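Sigma-C capsid protein (Avian reovirus, PDB 2VRS) attaches the virus to host cells as the homotrimeric fibre protein of the capsid and induces apoptosis, this fragment comprising coiled coil, triple beta-spiral and C-terminal beta-barrel domain. Local coordinates at residues 164-168 with 169-173; 133-136 with 137-140; 68-71 with 72-76; 143-146 with 147-150. All blocks are in the same frame, centred on the assembly; numbering follows the deposited sequence.

Contact 1. Residues 164-168 with 169-173. With ZN (zinc ion), chain P.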
loop_
_atom_site.group_PDB
_atom_site.type_symbol
_atom_site.label_atom_id
_atom_site.label_comp_id
_atom_site.label_asym_id
_atom_site.label_seq_id
_atom_site.Cartn_x
_atom_site.Cartn_y
_atom_site.Cartn_z
ATOM N N SER C 164 27.991 10.165 4.976
ATOM C CA SER C 164 29.251 10.632 4.376
ATOM C C SER C 164 29.796 11.788 5.224
ATOM O O SER C 164 29.038 12.456 5.918
ATOM C CB SER C 164 29.018 11.061 2.915
ATOM O OG SER C 164 28.530 12.379 2.829
ATOM N N PHE C 165 31.114 11.978 5.221
ATOM C CA PHE C 165 31.677 13.134 5.942
ATOM C C PHE C 165 33.087 13.349 5.428
ATOM O O PHE C 165 33.682 12.459 4.774
ATOM C CB PHE C 165 31.703 12.852 7.452
ATOM C CG PHE C 165 32.325 11.520 7.822
ATOM C CD1 PHE C 165 33.717 11.384 7.972
ATOM C CD2 PHE C 165 31.524 10.392 7.988
ATOM C CE1 PHE C 165 34.298 10.143 8.284
ATOM C CE2 PHE C 165 32.089 9.160 8.311
ATOM C CZ PHE C 165 33.476 9.027 8.469
ATOM N N THR C 166 33.650 14.499 5.828
ATOM C CA THR C 166 35.043 14.808 5.524
ATOM C C THR C 166 35.888 14.564 6.790
ATOM O O THR C 166 35.503 14.984 7.897
ATOM C CB THR C 166 35.158 16.259 5.075
ATOM O OG1 THR C 166 34.363 16.437 3.901
ATOM C CG2 THR C 166 36.620 16.620 4.752
ATOM N N ARG C 167 37.014 13.874 6.604
ATOM C CA ARG C 167 38.023 13.633 7.637
ATOM C C ARG C 167 39.405 13.758 6.978
ATOM O O ARG C 167 39.696 13.055 5.999
ATOM C CB ARG C 167 37.881 12.235 8.230
ATOM C CG ARG C 167 38.917 11.891 9.305
ATOM C CD ARG C 167 38.799 10.447 9.746
ATOM N NE ARG C 167 39.845 10.104 10.711
ATOM C CZ ARG C 167 39.661 9.566 11.914
ATOM N NH1 ARG C 167 38.445 9.262 12.363
ATOM N NH2 ARG C 167 40.719 9.308 12.674
ATOM N N ASP C 168 40.217 14.667 7.507
ATOM C CA ASP C 168 41.529 15.006 6.924
ATOM C C ASP C 168 41.410 15.320 5.442
ATOM O O ASP C 168 42.038 14.667 4.598
ATOM C CB ASP C 168 42.534 13.864 7.139
ATOM C CG ASP C 168 42.711 13.502 8.607
ATOM O OD1 ASP C 168 42.621 14.399 9.483
ATOM O OD2 ASP C 168 42.952 12.303 8.883
ATOM N N SER C 169 40.559 16.290 5.128
ATOM C CA SER C 169 40.390 16.769 3.756
ATOM C C SER C 169 40.108 15.673 2.700
ATOM O O SER C 169 40.380 15.863 1.518
ATOM C CB SER C 169 41.595 17.652 3.357
ATOM O OG SER C 169 41.760 18.741 4.269
ATOM N N ALA C 170 39.546 14.538 3.127
ATOM C CA ALA C 170 39.060 13.504 2.196
ATOM C C ALA C 170 37.647 13.084 2.630
ATOM O O ALA C 170 37.421 12.941 3.835
ATOM C CB ALA C 170 39.983 12.296 2.213
ATOM N N THR C 171 36.742 12.905 1.660
ATOM C CA THR C 171 35.329 12.511 1.901
ATOM C C THR C 171 35.191 10.988 1.951
ATOM O O THR C 171 35.573 10.299 0.998
ATOM C CB THR C 171 34.372 13.012 0.767
ATOM O OG1 THR C 171 34.321 14.444 0.740
ATOM C CG2 THR C 171 32.935 12.461 0.953
ATOM N N HIS C 172 34.643 10.487 3.064
ATOM C CA HIS C 172 34.411 9.080 3.319
ATOM C C HIS C 172 32.900 8.849 3.223
ATOM O O HIS C 172 32.119 9.768 3.482
ATOM C CB HIS C 172 34.832 8.748 4.754
ATOM C CG HIS C 172 36.301 8.862 5.019
ATOM N ND1 HIS C 172 37.104 7.758 5.210
ATOM C CD2 HIS C 172 37.117 9.940 5.107
ATOM C CE1 HIS C 172 38.351 8.150 5.403
ATOM N NE2 HIS C 172 38.387 9.469 5.352
ATOM N N ALA C 173 32.474 7.643 2.848
ATOM C CA ALA C 173 31.039 7.340 2.717
ATOM C C ALA C 173 30.815 5.867 3.082
ATOM O O ALA C 173 31.601 4.992 2.675
ATOM C CB ALA C 173 30.559 7.643 1.303
HETATM ZN ZN ZN P . 36.557 5.862 4.597
HETATM O O HOH W 1 32.265 15.346 2.810
HETATM O O HOH W 2 40.711 10.818 6.231
#

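Contact 2. Residues 133-136 with 137-140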
loop_
_atom_site.group_PDB
_atom_site.type_symbol
_atom_site.label_atom_id
_atom_site.label_comp_id
_atom_site.label_asym_id
_atom_site.label_seq_id
_atom_site.Cartn_x
_atom_site.Cartn_y
_atom_site.Cartn_z
ATOM N N PHE C 133 19.266 10.531 17.418
ATOM C CA PHE C 133 18.280 11.478 16.855
ATOM C C PHE C 133 16.980 11.285 17.648
ATOM O O PHE C 133 16.164 10.441 17.351
ATOM C CB PHE C 133 18.041 11.171 15.367
ATOM C CG PHE C 133 19.212 11.531 14.510
ATOM C CD1 PHE C 133 19.300 12.813 13.972
ATOM C CD2 PHE C 133 20.247 10.606 14.312
ATOM C CE1 PHE C 133 20.409 13.177 13.183
ATOM C CE2 PHE C 133 21.412 10.967 13.535
ATOM C CZ PHE C 133 21.472 12.239 12.966
ATOM N N ASP C 134 16.822 12.105 18.668
ATOM C CA ASP C 134 15.641 12.088 19.546
ATOM C C ASP C 134 14.762 13.244 19.133
ATOM O O ASP C 134 15.268 14.362 18.980
ATOM C CB ASP C 134 16.193 12.349 20.959
ATOM C CG ASP C 134 15.131 12.383 22.042
ATOM O OD1 ASP C 134 13.935 12.603 21.778
ATOM O OD2 ASP C 134 15.560 12.219 23.215
ATOM N N LEU C 135 13.459 13.006 18.962
ATOM C CA LEU C 135 12.542 14.100 18.479
ATOM C C LEU C 135 12.581 15.330 19.384
ATOM O O LEU C 135 12.350 16.448 18.911
ATOM C CB LEU C 135 11.104 13.609 18.342
ATOM C CG LEU C 135 10.788 12.497 17.331
ATOM C CD1 LEU C 135 9.253 12.224 17.427
ATOM C CD2 LEU C 135 11.231 12.926 15.910
ATOM N N SER C 136 12.886 15.129 20.677
ATOM C CA SER C 136 13.013 16.252 21.628
ATOM C C SER C 136 14.134 17.235 21.346
ATOM O O SER C 136 14.072 18.369 21.833
ATOM C CB SER C 136 13.158 15.728 23.058
ATOM O OG SER C 136 11.917 15.175 23.438
ATOM N N ASP C 137 15.118 16.817 20.541
ATOM C CA ASP C 137 16.261 17.646 20.149
ATOM C C ASP C 137 16.076 18.446 18.832
ATOM O O ASP C 137 16.996 19.130 18.372
ATOM C CB ASP C 137 17.539 16.805 20.102
ATOM C CG ASP C 137 17.952 16.321 21.468
ATOM O OD1 ASP C 137 17.849 17.123 22.428
ATOM O OD2 ASP C 137 18.376 15.162 21.594
ATOM N N ILE C 138 14.891 18.367 18.250
ATOM C CA ILE C 138 14.576 19.148 17.063
ATOM C C ILE C 138 14.345 20.574 17.589
ATOM O O ILE C 138 13.647 20.735 18.587
ATOM C CB ILE C 138 13.321 18.633 16.330
ATOM C CG1 ILE C 138 13.645 17.319 15.571
ATOM C CG2 ILE C 138 12.848 19.697 15.286
ATOM C CD1 ILE C 138 12.388 16.551 15.070
ATOM N N THR C 139 14.922 21.574 16.931
ATOM C CA THR C 139 14.935 22.936 17.476
ATOM C C THR C 139 13.560 23.605 17.574
ATOM O O THR C 139 13.261 24.304 18.571
ATOM C CB THR C 139 15.959 23.796 16.716
ATOM O OG1 THR C 139 17.258 23.305 17.070
ATOM C CG2 THR C 139 15.865 25.241 17.130
ATOM N N HIS C 140 12.737 23.401 16.561
ATOM C CA HIS C 140 11.388 23.953 16.561
ATOM C C HIS C 140 10.505 22.852 15.954
ATOM O O HIS C 140 10.410 22.719 14.732
ATOM C CB HIS C 140 11.370 25.243 15.734
ATOM C CG HIS C 140 10.113 26.036 15.892
ATOM N ND1 HIS C 140 9.199 26.189 14.870
ATOM C CD2 HIS C 140 9.609 26.703 16.952
ATOM C CE1 HIS C 140 8.181 26.912 15.299
ATOM N NE2 HIS C 140 8.393 27.209 16.567
HETATM O O HOH W 3 19.009 13.972 19.368
HETATM O O HOH W 4 17.796 13.423 23.921
#

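Contact 3. Residues 68-71 with 72-76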
loop_
_atom_site.group_PDB
_atom_site.type_symbol
_atom_site.label_atom_id
_atom_site.label_comp_id
_atom_site.label_asym_id
_atom_site.label_seq_id
_atom_site.Cartn_x
_atom_site.Cartn_y
_atom_site.Cartn_z
ATOM N N SER C 68 -7.073 5.419 -0.637
ATOM C CA SER C 68 -8.207 6.265 -1.006
ATOM C C SER C 68 -9.055 5.525 -2.021
ATOM O O SER C 68 -8.680 4.459 -2.508
ATOM C CB SER C 68 -7.704 7.595 -1.588
ATOM O OG SER C 68 -7.024 7.363 -2.795
ATOM N N GLN C 69 -10.223 6.071 -2.355
ATOM C CA GLN C 69 -10.967 5.489 -3.445
ATOM C C GLN C 69 -11.169 6.465 -4.606
ATOM O O GLN C 69 -11.482 7.651 -4.422
ATOM C CB GLN C 69 -12.331 4.930 -2.969
ATOM C CG GLN C 69 -13.317 5.982 -2.507
ATOM C CD GLN C 69 -14.134 6.632 -3.645
ATOM O OE1 GLN C 69 -14.234 6.117 -4.761
ATOM N NE2 GLN C 69 -14.697 7.792 -3.349
ATOM N N ARG C 70 -10.950 5.922 -5.790
ATOM C CA ARG C 70 -11.248 6.559 -7.070
ATOM C C ARG C 70 -11.997 5.472 -7.821
ATOM O O ARG C 70 -11.481 4.863 -8.785
ATOM C CB ARG C 70 -9.945 6.960 -7.773
ATOM C CG ARG C 70 -9.119 8.023 -7.055
ATOM C CD ARG C 70 -7.892 8.394 -7.918
ATOM N NE ARG C 70 -7.462 9.778 -7.696
ATOM C CZ ARG C 70 -7.927 10.838 -8.360
ATOM N NH1 ARG C 70 -8.851 10.697 -9.308
ATOM N NH2 ARG C 70 -7.464 12.054 -8.075
ATOM N N VAL C 71 -13.232 5.237 -7.369
ATOM C CA VAL C 71 -14.028 4.027 -7.666
ATOM C C VAL C 71 -13.418 2.794 -6.987
ATOM O O VAL C 71 -14.042 2.191 -6.094
ATOM C CB VAL C 71 -14.308 3.799 -9.194
ATOM C CG1 VAL C 71 -15.181 2.564 -9.405
ATOM C CG2 VAL C 71 -15.007 5.014 -9.756
ATOM N N SER C 72 -12.194 2.441 -7.392
ATOM C CA SER C 72 -11.480 1.285 -6.811
ATOM C C SER C 72 -10.547 1.782 -5.692
ATOM O O SER C 72 -10.232 2.961 -5.631
ATOM C CB SER C 72 -10.677 0.575 -7.899
ATOM O OG SER C 72 -9.726 1.462 -8.495
ATOM N N LEU C 73 -10.120 0.868 -4.826
ATOM C CA LEU C 73 -9.216 1.200 -3.732
ATOM C C LEU C 73 -7.815 1.411 -4.320
ATOM O O LEU C 73 -7.257 0.511 -4.964
ATOM C CB LEU C 73 -9.181 0.033 -2.741
ATOM C CG LEU C 73 -8.245 0.244 -1.533
ATOM C CD1 LEU C 73 -8.615 1.483 -0.684
ATOM C CD2 LEU C 73 -8.170 -1.083 -0.706
ATOM N N THR C 74 -7.280 2.600 -4.063
ATOM C CA THR C 74 -5.970 3.006 -4.643
ATOM C C THR C 74 -5.087 3.616 -3.546
ATOM O O THR C 74 -5.419 3.561 -2.350
ATOM C CB THR C 74 -6.159 3.934 -5.881
ATOM O OG1 THR C 74 -4.900 4.163 -6.553
ATOM C CG2 THR C 74 -6.807 5.262 -5.489
ATOM N N SER C 75 -3.940 4.166 -3.936
ATOM C CA SER C 75 -2.988 4.730 -2.966
ATOM C C SER C 75 -3.388 6.067 -2.345
ATOM O O SER C 75 -4.520 6.546 -2.501
ATOM C CB SER C 75 -1.598 4.819 -3.630
ATOM O OG SER C 75 -1.725 5.680 -4.760
ATOM N N TYR C 76 -2.478 6.654 -1.571
ATOM C CA TYR C 76 -2.831 7.684 -0.615
ATOM C C TYR C 76 -3.352 8.939 -1.271
ATOM O O TYR C 76 -2.935 9.265 -2.377
ATOM C CB TYR C 76 -1.624 8.046 0.217
ATOM C CG TYR C 76 -0.463 8.697 -0.533
ATOM C CD1 TYR C 76 0.602 7.905 -1.012
ATOM C CD2 TYR C 76 -0.384 10.079 -0.657
ATOM C CE1 TYR C 76 1.696 8.504 -1.667
ATOM C CE2 TYR C 76 0.687 10.725 -1.316
ATOM C CZ TYR C 76 1.730 9.898 -1.820
ATOM O OH TYR C 76 2.840 10.445 -2.412
HETATM O O HOH W 5 -8.239 3.798 -8.708
#

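Contact 4. Residues 143-146 with 147-150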
loop_
_atom_site.group_PDB
_atom_site.type_symbol
_atom_site.label_atom_id
_atom_site.label_comp_id
_atom_site.label_asym_id
_atom_site.label_seq_id
_atom_site.Cartn_x
_atom_site.Cartn_y
_atom_site.Cartn_z
ATOM N N SER C 143 4.668 20.796 13.447
ATOM C CA SER C 143 3.288 20.483 13.865
ATOM C C SER C 143 2.934 19.028 13.587
ATOM O O SER C 143 2.472 18.315 14.482
ATOM C CB SER C 143 2.276 21.408 13.180
ATOM O OG SER C 143 1.959 22.489 14.026
ATOM N N ASP C 144 3.181 18.582 12.349
ATOM C CA ASP C 144 2.849 17.200 11.952
ATOM C C ASP C 144 3.859 16.154 12.472
ATOM O O ASP C 144 4.467 15.385 11.663
ATOM C CB ASP C 144 2.667 17.079 10.426
ATOM C CG ASP C 144 1.426 17.797 9.917
ATOM O OD1 ASP C 144 0.636 18.336 10.728
ATOM O OD2 ASP C 144 1.231 17.807 8.685
ATOM N N LEU C 145 3.986 16.081 13.804
ATOM C CA LEU C 145 4.919 15.098 14.455
ATOM C C LEU C 145 4.728 13.614 14.095
ATOM O O LEU C 145 5.698 12.812 14.124
ATOM C CB LEU C 145 4.935 15.269 15.982
ATOM C CG LEU C 145 6.268 15.005 16.698
ATOM C CD1 LEU C 145 7.479 15.655 15.991
ATOM C CD2 LEU C 145 6.203 15.460 18.137
ATOM N N ALA C 146 3.503 13.253 13.732
ATOM C CA ALA C 146 3.180 11.872 13.428
ATOM C C ALA C 146 4.018 11.382 12.257
ATOM O O ALA C 146 4.311 10.203 12.169
ATOM C CB ALA C 146 1.724 11.728 13.117
ATOM N N ARG C 147 4.437 12.304 11.392
ATOM C CA ARG C 147 5.225 11.894 10.172
ATOM C C ARG C 147 6.677 11.562 10.491
ATOM O O ARG C 147 7.420 11.172 9.579
ATOM C CB ARG C 147 5.203 12.971 9.101
ATOM C CG ARG C 147 3.779 13.410 8.667
ATOM C CD ARG C 147 3.163 12.537 7.586
ATOM N NE ARG C 147 3.029 11.118 7.955
ATOM C CZ ARG C 147 2.055 10.597 8.701
ATOM N NH1 ARG C 147 1.091 11.364 9.206
ATOM N NH2 ARG C 147 2.062 9.289 8.951
ATOM N N LEU C 148 7.091 11.749 11.750
ATOM C CA LEU C 148 8.492 11.556 12.138
ATOM C C LEU C 148 8.618 10.387 13.098
ATOM O O LEU C 148 9.671 10.155 13.697
ATOM C CB LEU C 148 9.061 12.832 12.809
ATOM C CG LEU C 148 8.925 14.131 11.997
ATOM C CD1 LEU C 148 9.579 15.292 12.747
ATOM C CD2 LEU C 148 9.516 13.947 10.599
ATOM N N VAL C 149 7.502 9.695 13.293
ATOM C CA VAL C 149 7.431 8.516 14.172
ATOM C C VAL C 149 7.216 7.251 13.339
ATOM O O VAL C 149 6.240 7.142 12.586
ATOM C CB VAL C 149 6.258 8.638 15.220
ATOM C CG1 VAL C 149 6.238 7.402 16.107
ATOM C CG2 VAL C 149 6.465 9.885 16.105
ATOM N N PRO C 150 8.140 6.278 13.464
ATOM C CA PRO C 150 8.038 5.035 12.694
ATOM C C PRO C 150 6.886 4.154 13.186
ATOM O O PRO C 150 6.514 4.227 14.375
ATOM C CB PRO C 150 9.359 4.331 12.992
ATOM C CG PRO C 150 9.723 4.850 14.413
ATOM C CD PRO C 150 9.327 6.294 14.345
#

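Contact 1. Residues 164-168 with 169-173
H172 and F165 face each other across a two-stranded antiparallel hairpin as a hydrogen-bonded pair, their side chains on one face of the sheet. The bond from H172 N to F165 O is 2.8 Å long and almost straight, and F165 N returns one to H172 O. With CG of F165 set between its backbone N and carbonyl carbon (chi1 50°), the phenyl ring swings over its neighbour, and H172 CB lies over one ring face, 3.8 Å from F165 CE1, a CH-pi contact. The ring planes differ by only 11°, but their centres are 5.6 Å apart and offset, so stacking contributes little. The imidazole is held at both nitrogens: ND1 binds the zinc ion at 2.1 Å, and NE2 donates over 2.8 Å to a water lying in the ring plane. That water in turn donates to R167 O, which also accepts from A170 N. The extended R167 chain carries its guanidinium off to hydrogen-bond the carbonyl of T192. At the turn S169 lies against T166, its CA 3.9 Å from T166 CG2. A type I' turn from R167 to A170 closes this beta hairpin, whose second strand gives the zinc site H172 and Y174.

Contact 2. Residues 133-136 with 137-140
D137 OD2 is gripped from several directions: it forms a salt bridge with R90 and lies 2.6 Å and 3.0 Å from the oxygens of two waters. The nearer water also accepts from D134 N. The farther one donates to D134 OD2 as well, at 2.6 Å, and so bridges two carboxylates whose OD2 atoms, of D134 and D137, are 4.4 Å apart. The waters and the arginine would be expected to temper the repulsion between these like charges. Pointing CG away from its own backbone N (chi1 180°), D134 brings OD1 to within 2.9 Å of S136 N, which meets it from above the carboxylate plane. This is an Asx turn, and it bends the chain as it leaves the strand 128-134 of the C-terminal domain. Two backbone bonds then wind the chain onward, D137 N to D134 O and the longer I138 N to L135 O. W87 NE1 is a second donor to D134 O. On the apolar side L135 and I138 run next to each other in the same direction, with L135 CD2 at 3.9 Å from I138 CD1. F85 and W87 of strand 81-92 pack against I138, and S136 OG bonds R184.

Contact 3. Residues 68-71 with 72-76
S68 holds OG between its backbone N and carbonyl carbon (chi1 65°), and T74 has OG1 anti to its backbone N (chi1 -172°), which leaves CG2 between N and the carbonyl carbon and brings hydroxyl and methyl to 3.4 Å on one face of the hairpin. From there S68 OG donates to S75 O at 2.7 Å, almost in line with the carbonyl. S68 and T74 form a hydrogen-bonded antiparallel pair; the bond from T74 N to S68 O, 2.8 Å, is nearly straight, and S68 N returns one to T74 O. The aliphatic part of R70 crosses the same methyl, CG of R70 being 3.9 Å from CG2 of T74. At the bend, R70 N bonds S72 O and S72 N gives R70 O a weak bond, while Q69 curls so that its OE1 accepts from V71 N. On the other face L73 CD1 rests against S68 O at 3.5 Å. T74 OG1 bonds D63 and Y76 OH bonds D210, both of the second subunit. Such a short hairpin, bonded to the second subunit through backbone and side chains and packed through L73 on L73 of the third, is consistent with the triple beta-spiral of this region.

Contact 4. Residues 143-146 with 147-150
The chain from D144 to L148 winds through a short 3-10 turn, with R147 N bonded to D144 O at 3.1 Å, L148 N to L145 O at 3.0 Å, and a weak final bond from V149 N to A146 O; D144 is the centre of an inverse gamma turn leading into it. L145 and L148 cross at about a right angle, touching through their CD1 methyls at 3.9 Å. V149 CG2 comes within 3.6 Å of L145 O, close to the carbonyl that already receives L148 N. The arginine folds back on the turn. Bends at chi2 (-85°) and chi3 (59°) curl the chain of R147, so that A146 O lies over one face of the guanidinium, 4.0 Å from R147 NH2, and A146 CB is at the same distance from R147 NH1. R147 CB and CG pass D144 O on the way, with CB at 3.6 Å. R147 is buried; its NH2 is bonded to T211, and it makes a cation-pi contact with Y65. The turn lies in the loop between strand 128-134 and helix 152-155: R147 and L148 pack on M83 of strand 81-92, L148 also on A105 of strand 98-108, while R147 O accepts from T112 in strand 111-119.

How the contacts relate
Contact 2, at the end of strand 128-134 and the loop after it, and contact 4, farther along that loop, are the only two that touch, their centres about 12 Å apart: L135 CD2 meets L148 CB at 3.8 Å, I138 CD1 meets L148 CD1 at 3.9 Å, and L135 CD1 reaches V149 CG2 at 3.9 Å, one apolar cluster. Contact 1, with zinc ligand H172, reaches the same sheet as contact 2 but stays about 10 Å from it and about 20 Å from contact 4 between nearest atoms. Contact 3, earlier in the triple beta-spiral, has its nearest atoms about 9 Å from contact 4 and about 26 Å from contact 1. It alone touches other subunits.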